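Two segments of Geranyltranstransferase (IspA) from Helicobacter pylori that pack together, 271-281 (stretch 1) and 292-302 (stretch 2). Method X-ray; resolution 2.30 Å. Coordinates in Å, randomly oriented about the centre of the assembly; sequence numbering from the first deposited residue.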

# COMPACT_ATOMS: atom_id res chain seq x y z
N LEU A 271 14.83 -30.97 -2.72
CA LEU A 271 14.04 -29.99 -1.96
C LEU A 271 12.63 -30.49 -1.67
O LEU A 271 12.16 -30.39 -0.52
CB LEU A 271 13.96 -28.64 -2.67
CG LEU A 271 15.00 -27.57 -2.34
CD1 LEU A 271 14.71 -26.37 -3.20
CD2 LEU A 271 14.99 -27.19 -0.85
N LYS A 272 11.98 -31.03 -2.71
CA LYS A 272 10.67 -31.70 -2.63
C LYS A 272 10.62 -32.61 -1.43
O LYS A 272 9.74 -32.48 -0.57
CB LYS A 272 10.48 -32.59 -3.85
CG LYS A 272 9.24 -32.34 -4.68
CD LYS A 272 9.56 -31.42 -5.85
CE LYS A 272 8.81 -31.81 -7.12
NZ LYS A 272 9.45 -32.92 -7.87
N THR A 273 11.60 -33.52 -1.39
CA THR A 273 11.74 -34.55 -0.37
C THR A 273 11.86 -33.88 0.99
O THR A 273 11.10 -34.20 1.89
CB THR A 273 12.99 -35.44 -0.65
OG1 THR A 273 12.75 -36.22 -1.83
CG2 THR A 273 13.30 -36.37 0.53
N GLU A 274 12.79 -32.94 1.08
CA GLU A 274 13.08 -32.19 2.29
C GLU A 274 11.84 -31.46 2.83
O GLU A 274 11.58 -31.49 4.04
CB GLU A 274 14.19 -31.19 1.98
CG GLU A 274 14.95 -30.69 3.18
CD GLU A 274 16.01 -29.68 2.79
OE1 GLU A 274 16.32 -29.56 1.59
OE2 GLU A 274 16.53 -29.01 3.70
N VAL A 275 11.11 -30.83 1.92
CA VAL A 275 9.86 -30.11 2.21
C VAL A 275 8.83 -31.09 2.77
O VAL A 275 8.34 -30.90 3.89
CB VAL A 275 9.34 -29.33 0.94
CG1 VAL A 275 7.88 -28.97 1.05
CG2 VAL A 275 10.14 -28.06 0.71
N LEU A 276 8.54 -32.15 2.01
CA LEU A 276 7.58 -33.19 2.41
C LEU A 276 7.95 -33.90 3.72
O LEU A 276 7.07 -34.22 4.52
CB LEU A 276 7.37 -34.20 1.28
CG LEU A 276 6.17 -34.05 0.32
CD1 LEU A 276 5.56 -32.63 0.27
CD2 LEU A 276 6.53 -34.55 -1.09
N ASN A 277 9.24 -34.11 3.95
CA ASN A 277 9.72 -34.76 5.16
C ASN A 277 9.60 -33.89 6.41
O ASN A 277 9.30 -34.38 7.49
CB ASN A 277 11.16 -35.24 4.97
CG ASN A 277 11.53 -36.34 5.94
OD1 ASN A 277 10.90 -37.40 5.98
ND2 ASN A 277 12.57 -36.10 6.74
N ASP A 278 9.86 -32.59 6.24
CA ASP A 278 9.72 -31.59 7.30
C ASP A 278 8.24 -31.41 7.64
O ASP A 278 7.87 -31.15 8.79
CB ASP A 278 10.31 -30.26 6.84
CG ASP A 278 11.24 -29.63 7.87
OD1 ASP A 278 11.48 -28.41 7.77
OD2 ASP A 278 11.74 -30.35 8.77
N LEU A 279 7.42 -31.57 6.61
CA LEU A 279 5.97 -31.50 6.72
C LEU A 279 5.39 -32.70 7.47
O LEU A 279 4.42 -32.57 8.20
CB LEU A 279 5.36 -31.38 5.32
CG LEU A 279 3.85 -31.24 5.14
CD1 LEU A 279 3.34 -29.95 5.76
CD2 LEU A 279 3.53 -31.30 3.66
N ASP A 280 5.99 -33.88 7.29
CA ASP A 280 5.50 -35.10 7.95
C ASP A 280 5.91 -35.19 9.43
O ASP A 280 5.63 -36.19 10.10
CB ASP A 280 5.90 -36.36 7.17
CG ASP A 280 5.33 -36.38 5.74
OD1 ASP A 280 5.87 -37.15 4.91
OD2 ASP A 280 4.39 -35.62 5.42
N ALA A 281 6.57 -34.15 9.94
CA ALA A 281 6.81 -33.98 11.37
C ALA A 281 5.73 -33.09 12.00
O ALA A 281 5.82 -32.71 13.17
CB ALA A 281 8.19 -33.40 11.61
N ASN A 292 -4.13 -30.85 4.77
CA ASN A 292 -4.38 -29.77 3.82
C ASN A 292 -3.12 -29.32 3.08
O ASN A 292 -3.13 -29.19 1.85
CB ASN A 292 -5.06 -28.58 4.50
CG ASN A 292 -6.49 -28.87 4.92
OD1 ASN A 292 -6.99 -29.98 4.73
ND2 ASN A 292 -7.17 -27.87 5.48
N LEU A 293 -2.05 -29.10 3.83
CA LEU A 293 -0.78 -28.70 3.24
C LEU A 293 -0.20 -29.77 2.32
O LEU A 293 0.20 -29.46 1.19
CB LEU A 293 0.23 -28.28 4.31
CG LEU A 293 -0.09 -26.96 5.04
CD1 LEU A 293 0.96 -26.66 6.08
CD2 LEU A 293 -0.21 -25.81 4.06
N ASN A 294 -0.21 -31.02 2.78
CA ASN A 294 0.26 -32.16 1.99
C ASN A 294 -0.46 -32.27 0.65
O ASN A 294 0.19 -32.45 -0.38
CB ASN A 294 0.10 -33.45 2.81
CG ASN A 294 0.65 -34.68 2.11
OD1 ASN A 294 -0.12 -35.55 1.70
ND2 ASN A 294 1.97 -34.77 1.98
N ALA A 295 -1.79 -32.10 0.68
CA ALA A 295 -2.61 -32.21 -0.52
C ALA A 295 -2.30 -31.13 -1.53
O ALA A 295 -2.17 -31.41 -2.73
CB ALA A 295 -4.07 -32.17 -0.16
N LEU A 296 -2.16 -29.90 -1.03
CA LEU A 296 -1.87 -28.74 -1.87
C LEU A 296 -0.53 -28.89 -2.57
O LEU A 296 -0.43 -28.65 -3.78
CB LEU A 296 -1.88 -27.47 -1.02
CG LEU A 296 -2.66 -26.24 -1.49
CD1 LEU A 296 -2.18 -25.02 -0.70
CD2 LEU A 296 -2.60 -25.98 -3.01
N LEU A 297 0.48 -29.30 -1.82
CA LEU A 297 1.83 -29.49 -2.34
C LEU A 297 1.94 -30.61 -3.37
O LEU A 297 2.68 -30.47 -4.33
CB LEU A 297 2.83 -29.73 -1.22
CG LEU A 297 2.99 -28.68 -0.11
CD1 LEU A 297 4.20 -29.04 0.68
CD2 LEU A 297 3.10 -27.25 -0.64
N ASN A 298 1.20 -31.70 -3.15
CA ASN A 298 1.21 -32.82 -4.10
C ASN A 298 0.59 -32.42 -5.44
O ASN A 298 1.02 -32.89 -6.49
CB ASN A 298 0.52 -34.06 -3.52
CG ASN A 298 1.41 -34.82 -2.53
OD1 ASN A 298 2.55 -35.18 -2.83
ND2 ASN A 298 0.88 -35.07 -1.34
N THR A 299 -0.41 -31.54 -5.38
CA THR A 299 -0.98 -30.97 -6.59
C THR A 299 0.07 -30.09 -7.30
O THR A 299 0.21 -30.17 -8.52
CB THR A 299 -2.25 -30.15 -6.29
OG1 THR A 299 -3.06 -30.85 -5.33
CG2 THR A 299 -3.07 -29.92 -7.56
N LEU A 300 0.81 -29.30 -6.52
CA LEU A 300 1.83 -28.40 -7.05
C LEU A 300 3.00 -29.14 -7.71
O LEU A 300 3.49 -28.73 -8.76
CB LEU A 300 2.37 -27.48 -5.95
CG LEU A 300 3.30 -26.34 -6.39
CD1 LEU A 300 2.47 -25.13 -6.86
CD2 LEU A 300 4.28 -25.95 -5.29
N PHE A 301 3.42 -30.25 -7.10
CA PHE A 301 4.52 -31.05 -7.63
C PHE A 301 4.10 -31.91 -8.82
O PHE A 301 4.96 -32.39 -9.56
CB PHE A 301 5.14 -31.92 -6.53
CG PHE A 301 5.67 -31.15 -5.34
CD1 PHE A 301 6.22 -29.88 -5.50
CD2 PHE A 301 5.64 -31.70 -4.07
CE1 PHE A 301 6.71 -29.17 -4.41
CE2 PHE A 301 6.13 -31.00 -2.97
CZ PHE A 301 6.67 -29.73 -3.14
N LYS A 302 2.79 -32.12 -8.99
CA LYS A 302 2.26 -32.87 -10.14
C LYS A 302 1.75 -31.94 -11.23
O LYS A 302 2.53 -31.35 -11.97
CB LYS A 302 1.16 -33.83 -9.71
CG LYS A 302 1.67 -35.10 -9.04
CD LYS A 302 0.52 -36.03 -8.69
CE LYS A 302 1.02 -37.33 -8.09
NZ LYS A 302 -0.10 -38.25 -7.75

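The two stretches are mostly helical, and their helices run nearly antiparallel: the N-to-C directions differ by 166° and the axes approach to 10.9 Å. No hydrogen bond crosses between them, so side-chain packing carries the contact, which buries 421 Å² in total.

Along stretch 2, Asn292 lies out of reach, and the interface opens at Leu293, whose CB sits 3.8 Å from Leu279 CD1. The next residue, Asn294, marks a close backbone passage, with Asn294 CA 7.4 Å from Leu276 CA. Leu279 CD2 rests 3.8 Å from Asn294 CA, an apolar methyl against the helix backbone, whereas Asp280 OD2 stays 4.3 Å from Asn294 ND2, too far for a hydrogen bond.

One turn on, Leu297 points toward stretch 1, and its CD1 is a shared apolar hub: Val275 CG1 lies 3.7 Å from it, Leu279 CD2 3.8 Å and Leu276 CD1 3.9 Å. Asn298 contributes only marginally. Thr299 lies out of reach of stretch 1, its OG1 donating to Ala295 O at 2.8 Å within its own helix.

Phe301 has the largest covered area, 87 Å². Lys272 lays its aliphatic chain over one ring face: CG is 3.6 Å from the Phe301 ring centroid and 8° off the normal, a CH-pi contact. At the ring edge, Leu276 CD1 reaches Phe301 CE2 at 3.7 Å.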